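Local atomic coordinates of congerin-2 (Conger myriaster, PDB entry 1IS3), a protein that binds beta-galactosides as a homodimeric galectin, though its physiological role is not yet known. Residues Y16-G21 against L129-L134; A4-I9 against N119-A124. All coordinates share one frame; numbering follows the deposited sequence.

Interaction 1 of 2, residues Y16-G21 against L129-L134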
loop_
_atom_site.group_PDB
_atom_site.type_symbol
_atom_site.label_atom_id
_atom_site.label_comp_id
_atom_site.label_asym_id
_atom_site.label_seq_id
_atom_site.Cartn_x
_atom_site.Cartn_y
_atom_site.Cartn_z
ATOM N N TYR A 16 7.152 8.034 -7.545
ATOM C CA TYR A 16 6.750 7.076 -8.577
ATOM C C TYR A 16 5.977 5.969 -7.892
ATOM O O TYR A 16 6.313 5.510 -6.801
ATOM C CB TYR A 16 7.931 6.421 -9.286
ATOM C CG TYR A 16 8.673 7.397 -10.189
ATOM C CD1 TYR A 16 9.364 8.484 -9.629
ATOM C CD2 TYR A 16 8.636 7.246 -11.587
ATOM C CE1 TYR A 16 10.000 9.427 -10.442
ATOM C CE2 TYR A 16 9.275 8.192 -12.419
ATOM C CZ TYR A 16 9.950 9.282 -11.839
ATOM O OH TYR A 16 10.556 10.271 -12.634
ATOM N N LEU A 17 4.908 5.551 -8.546
ATOM C CA LEU A 17 4.063 4.443 -8.118
ATOM C C LEU A 17 4.216 3.330 -9.149
ATOM O O LEU A 17 3.906 3.565 -10.346
ATOM C CB LEU A 17 2.600 4.857 -8.093
ATOM C CG LEU A 17 1.545 3.752 -7.915
ATOM C CD1 LEU A 17 1.729 3.106 -6.533
ATOM C CD2 LEU A 17 0.131 4.320 -8.124
ATOM N N THR A 18 4.669 2.140 -8.753
ATOM C CA THR A 18 4.679 0.998 -9.661
ATOM C C THR A 18 3.826 -0.095 -9.040
ATOM O O THR A 18 4.014 -0.439 -7.867
ATOM C CB THR A 18 6.078 0.459 -9.867
ATOM O OG1 THR A 18 6.809 1.551 -10.433
ATOM C CG2 THR A 18 6.141 -0.757 -10.787
ATOM N N VAL A 19 2.841 -0.579 -9.792
ATOM C CA VAL A 19 1.992 -1.671 -9.332
ATOM C C VAL A 19 2.111 -2.816 -10.324
ATOM O O VAL A 19 2.328 -2.590 -11.521
ATOM C CB VAL A 19 0.482 -1.295 -9.220
ATOM C CG1 VAL A 19 0.283 -0.354 -8.030
ATOM C CG2 VAL A 19 -0.020 -0.607 -10.490
ATOM N N GLY A 20 2.054 -4.046 -9.817
ATOM C CA GLY A 20 2.078 -5.228 -10.653
ATOM C C GLY A 20 0.888 -6.076 -10.272
ATOM O O GLY A 20 0.411 -6.029 -9.125
ATOM N N GLY A 21 0.395 -6.842 -11.235
ATOM C CA GLY A 21 -0.722 -7.672 -10.945
ATOM C C GLY A 21 -1.005 -8.649 -12.068
ATOM O O GLY A 21 -0.182 -8.871 -12.960
ATOM N N LEU A 129 -3.743 -7.336 -7.475
ATOM C CA LEU A 129 -2.389 -6.801 -7.415
ATOM C C LEU A 129 -1.484 -7.786 -6.682
ATOM O O LEU A 129 -1.929 -8.519 -5.798
ATOM C CB LEU A 129 -2.332 -5.431 -6.682
ATOM C CG LEU A 129 -2.970 -4.187 -7.338
ATOM C CD1 LEU A 129 -2.812 -2.928 -6.478
ATOM C CD2 LEU A 129 -2.310 -4.014 -8.722
ATOM N N THR A 130 -0.226 -7.836 -7.105
ATOM C CA THR A 130 0.749 -8.724 -6.509
ATOM C C THR A 130 1.932 -7.962 -5.878
ATOM O O THR A 130 2.623 -8.540 -5.036
ATOM C CB THR A 130 1.254 -9.739 -7.575
ATOM O OG1 THR A 130 1.859 -8.986 -8.610
ATOM C CG2 THR A 130 0.127 -10.641 -8.106
ATOM N N PHE A 131 2.222 -6.717 -6.257
ATOM C CA PHE A 131 3.285 -5.986 -5.601
ATOM C C PHE A 131 3.006 -4.502 -5.809
ATOM O O PHE A 131 2.241 -4.111 -6.703
ATOM C CB PHE A 131 4.674 -6.363 -6.175
ATOM C CG PHE A 131 5.067 -5.808 -7.544
ATOM C CD1 PHE A 131 4.838 -6.554 -8.703
ATOM C CD2 PHE A 131 5.664 -4.543 -7.630
ATOM C CE1 PHE A 131 5.213 -6.028 -9.961
ATOM C CE2 PHE A 131 6.029 -4.022 -8.869
ATOM C CZ PHE A 131 5.802 -4.769 -10.031
ATOM N N VAL A 132 3.652 -3.661 -5.005
ATOM C CA VAL A 132 3.530 -2.222 -5.101
ATOM C C VAL A 132 4.826 -1.567 -4.613
ATOM O O VAL A 132 5.422 -2.023 -3.613
ATOM C CB VAL A 132 2.293 -1.731 -4.247
ATOM C CG1 VAL A 132 2.448 -2.049 -2.726
ATOM C CG2 VAL A 132 2.148 -0.218 -4.449
ATOM N N ARG A 133 5.258 -0.502 -5.314
ATOM C CA ARG A 133 6.352 0.329 -4.860
ATOM C C ARG A 133 5.837 1.762 -4.959
ATOM O O ARG A 133 5.342 2.170 -6.028
ATOM C CB ARG A 133 7.571 0.223 -5.726
ATOM C CG ARG A 133 8.203 -1.155 -5.693
ATOM C CD ARG A 133 9.661 -1.114 -6.140
ATOM N NE ARG A 133 9.866 -0.747 -7.526
ATOM C CZ ARG A 133 9.696 -1.612 -8.534
ATOM N NH1 ARG A 133 9.318 -2.868 -8.342
ATOM N NH2 ARG A 133 9.976 -1.226 -9.778
ATOM N N LEU A 134 5.880 2.529 -3.878
ATOM C CA LEU A 134 5.471 3.930 -3.876
ATOM C C LEU A 134 6.585 4.658 -3.134
ATOM O O LEU A 134 6.714 4.510 -1.903
ATOM C CB LEU A 134 4.143 4.111 -3.134
ATOM C CG LEU A 134 3.680 5.569 -2.910
ATOM C CD1 LEU A 134 3.545 6.228 -4.287
ATOM C CD2 LEU A 134 2.378 5.612 -2.109
HETATM O O HOH W 1 2.671 -9.458 -11.287
#

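Interaction 2 of 2, residues A4-I9 against N119-A124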
loop_
_atom_site.group_PDB
_atom_site.type_symbol
_atom_site.label_atom_id
_atom_site.label_comp_id
_atom_site.label_asym_id
_atom_site.label_seq_id
_atom_site.Cartn_x
_atom_site.Cartn_y
_atom_site.Cartn_z
ATOM N N ALA A 4 -8.015 -3.837 -3.545
ATOM C CA ALA A 4 -6.650 -3.732 -3.159
ATOM C C ALA A 4 -6.445 -2.233 -3.058
ATOM O O ALA A 4 -6.747 -1.483 -3.994
ATOM C CB ALA A 4 -5.801 -4.346 -4.247
ATOM N N GLU A 5 -5.953 -1.734 -1.943
ATOM C CA GLU A 5 -5.725 -0.297 -1.796
ATOM C C GLU A 5 -4.502 0.050 -0.937
ATOM O O GLU A 5 -4.025 -0.760 -0.117
ATOM C CB GLU A 5 -6.981 0.340 -1.216
ATOM C CG GLU A 5 -7.436 -0.063 0.151
ATOM C CD GLU A 5 -8.873 0.333 0.470
ATOM O OE1 GLU A 5 -9.393 -0.225 1.431
ATOM O OE2 GLU A 5 -9.495 1.148 -0.217
ATOM N N VAL A 6 -3.959 1.240 -1.202
ATOM C CA VAL A 6 -2.840 1.791 -0.440
ATOM C C VAL A 6 -3.480 3.099 0.021
ATOM O O VAL A 6 -3.874 3.921 -0.822
ATOM C CB VAL A 6 -1.612 2.047 -1.359
ATOM C CG1 VAL A 6 -0.521 2.690 -0.497
ATOM C CG2 VAL A 6 -1.107 0.752 -2.029
ATOM N N ARG A 7 -3.615 3.328 1.313
ATOM C CA ARG A 7 -4.351 4.447 1.857
ATOM C C ARG A 7 -3.497 5.169 2.881
ATOM O O ARG A 7 -2.843 4.569 3.739
ATOM C CB ARG A 7 -5.631 3.910 2.507
ATOM C CG ARG A 7 -6.486 4.973 3.152
ATOM C CD ARG A 7 -7.650 4.266 3.862
ATOM N NE ARG A 7 -8.565 3.597 2.935
ATOM C CZ ARG A 7 -9.576 4.259 2.319
ATOM N NH1 ARG A 7 -9.784 5.573 2.534
ATOM N NH2 ARG A 7 -10.389 3.627 1.447
ATOM N N ASN A 8 -3.509 6.486 2.746
ATOM C CA ASN A 8 -2.845 7.436 3.643
ATOM C C ASN A 8 -1.331 7.334 3.689
ATOM O O ASN A 8 -0.663 7.681 4.671
ATOM C CB ASN A 8 -3.452 7.322 5.087
ATOM C CG ASN A 8 -4.916 7.773 5.126
ATOM O OD1 ASN A 8 -5.802 7.267 5.829
ATOM N ND2 ASN A 8 -5.274 8.834 4.426
ATOM N N ILE A 9 -0.756 6.909 2.578
ATOM C CA ILE A 9 0.652 7.017 2.375
ATOM C C ILE A 9 0.672 7.967 1.169
ATOM O O ILE A 9 0.443 7.537 0.023
ATOM C CB ILE A 9 1.286 5.639 2.049
ATOM C CG1 ILE A 9 0.971 4.635 3.181
ATOM C CG2 ILE A 9 2.794 5.841 1.846
ATOM C CD1 ILE A 9 1.377 3.175 2.912
ATOM N N ASN A 119 -4.161 10.667 -1.451
ATOM C CA ASN A 119 -4.106 9.732 -0.348
ATOM C C ASN A 119 -4.724 8.363 -0.558
ATOM O O ASN A 119 -4.786 7.560 0.400
ATOM C CB ASN A 119 -4.719 10.385 0.893
ATOM C CG ASN A 119 -3.649 11.186 1.651
ATOM O OD1 ASN A 119 -2.570 11.547 1.176
ATOM N ND2 ASN A 119 -3.906 11.564 2.889
ATOM N N LEU A 120 -5.154 8.031 -1.772
ATOM C CA LEU A 120 -5.740 6.720 -2.014
ATOM C C LEU A 120 -5.365 6.207 -3.412
ATOM O O LEU A 120 -5.506 6.936 -4.404
ATOM C CB LEU A 120 -7.276 6.789 -1.899
ATOM C CG LEU A 120 -8.037 5.481 -2.186
ATOM C CD1 LEU A 120 -7.674 4.461 -1.119
ATOM C CD2 LEU A 120 -9.529 5.692 -2.173
ATOM N N ILE A 121 -4.851 4.993 -3.489
ATOM C CA ILE A 121 -4.555 4.338 -4.741
ATOM C C ILE A 121 -5.316 3.026 -4.637
ATOM O O ILE A 121 -5.159 2.355 -3.608
ATOM C CB ILE A 121 -3.044 4.103 -4.849
ATOM C CG1 ILE A 121 -2.305 5.414 -4.959
ATOM C CG2 ILE A 121 -2.768 3.236 -6.054
ATOM C CD1 ILE A 121 -1.096 5.388 -4.012
ATOM N N TYR A 122 -6.160 2.593 -5.581
ATOM C CA TYR A 122 -6.784 1.300 -5.464
ATOM C C TYR A 122 -7.062 0.707 -6.829
ATOM O O TYR A 122 -7.168 1.423 -7.842
ATOM C CB TYR A 122 -8.101 1.366 -4.686
ATOM C CG TYR A 122 -9.315 2.047 -5.317
ATOM C CD1 TYR A 122 -10.276 1.281 -5.985
ATOM C CD2 TYR A 122 -9.526 3.407 -5.138
ATOM C CE1 TYR A 122 -11.452 1.868 -6.450
ATOM C CE2 TYR A 122 -10.711 3.999 -5.610
ATOM C CZ TYR A 122 -11.677 3.227 -6.264
ATOM O OH TYR A 122 -12.872 3.816 -6.694
ATOM N N LEU A 123 -7.191 -0.608 -6.821
ATOM C CA LEU A 123 -7.546 -1.366 -8.016
ATOM C C LEU A 123 -8.949 -1.879 -7.782
ATOM O O LEU A 123 -9.263 -2.344 -6.673
ATOM C CB LEU A 123 -6.581 -2.558 -8.222
ATOM C CG LEU A 123 -6.840 -3.430 -9.455
ATOM C CD1 LEU A 123 -5.599 -3.599 -10.327
ATOM C CD2 LEU A 123 -7.337 -4.758 -8.942
ATOM N N ALA A 124 -9.781 -1.835 -8.813
ATOM C CA ALA A 124 -11.123 -2.380 -8.729
ATOM C C ALA A 124 -11.383 -3.236 -9.984
ATOM O O ALA A 124 -10.701 -3.135 -11.004
ATOM C CB ALA A 124 -12.151 -1.264 -8.667
#

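Interaction 1 of 2, residues Y16-G21 against L129-L134
The F131 ring lies over the backbone of G20: one face takes G20 N above its centre, with V19 C nearer the rim. F131 CE1 comes within 3.3 Å of G20 CA, a close approach over backbone that carries no side chain. F131 CG sits between its own backbone N and carbonyl carbon (chi1 75°), which brings the ring back over the neighbouring strand. T18 CG2 approaches F131 CE2 obliquely. T18 also covers one face of the R133 guanidinium, with T18 CG2 4.0 Å from R133 NH2. The polar ends of this pair go to other partners: T18 OG1 bonds T89, and R133 NH1 forms a salt bridge with E135 of the second subunit.

In this antiparallel pairing T18 and R133 exchange two backbone bonds of 2.8 Å, T18 N to R133 O and R133 N to T18 O. T130 and F131 both face G20, a classic beta bulge. There G20 O accepts T130 N at 2.8 Å and F131 N only weakly. On the reverse face, L17 CD1 meets V132 CG2 at 3.9 Å, and V19 packs on L129 and V132. The chemistry thus splits by face: apolar packing into the sandwich, against an aromatic ring over glycine backbone beside a charged group.

Interaction 2 of 2, residues A4-I9 against N119-A124
This contact is an antiparallel strand pairing, E5 against Y122 and R7 against L120, in the sheet of the galectin sandwich that also carries the sugar site. The strand axes of 4-7 and 120-124 run 178° apart. V6 and I121 form a hydrogen-bonded pair, with V6 N to I121 O at 2.9 Å and I121 N to V6 O at 3.0 Å. Next along, N8 N reaches N119 O at 2.9 Å, nearly straight at 174°.

L120, E5 and R7 share one face. L120 and R7 run alongside each other, and L120 CD1 sits over one face of the guanidinium, 3.8 Å from R7 NH2. With CG anti to the backbone N (chi1 178°) and a bend at chi3, the R7 chain turns its guanidinium to E5. R7 NH2 meets E5 OE2 at 3.1 Å in a salt bridge, from above the carboxylate plane. R3 is a second partner of that oxygen, so two cationic groups probably stabilise the E5 charge. Y122 CB packs on E5 CB at 3.8 Å. The Y122 ring extends past 4-9 to a cation-pi contact with R3, and Y122 OH bonds a MES molecule that is probably a crystallisation additive.

V6 and I121 occupy the other face, where I121 meets F11 and L134. Strand 29-34 pairs along the far edge of 117-125, and N119 and L120 both face G35 in a classic beta bulge. Beyond E5, V6 and R7, a strand of the second subunit continues the sheet.

Both contacts are largely buried antiparallel pairings, one in each sheet of the sandwich. Strands 117-125 and 127-134 follow each other in the chain, so consecutive strands serve opposite sheets. The two interactions meet in the core, where L17 CD2 lies 3.7 Å from I121 CG2 and L129 CD2 lies 3.7 Å from L123 CD1. The inward faces are alike and apolar. The outward faces differ: interaction 1 has an aromatic ring, a threonine and an arginine whose ion pair is with the second subunit. Interaction 2 has its ionic pair within 4-9, and the side chain of Y122 about 7 Å from that of W69 of the predicted galactoside site. Each sheet runs on into the second subunit, through 132-134 and 5-7.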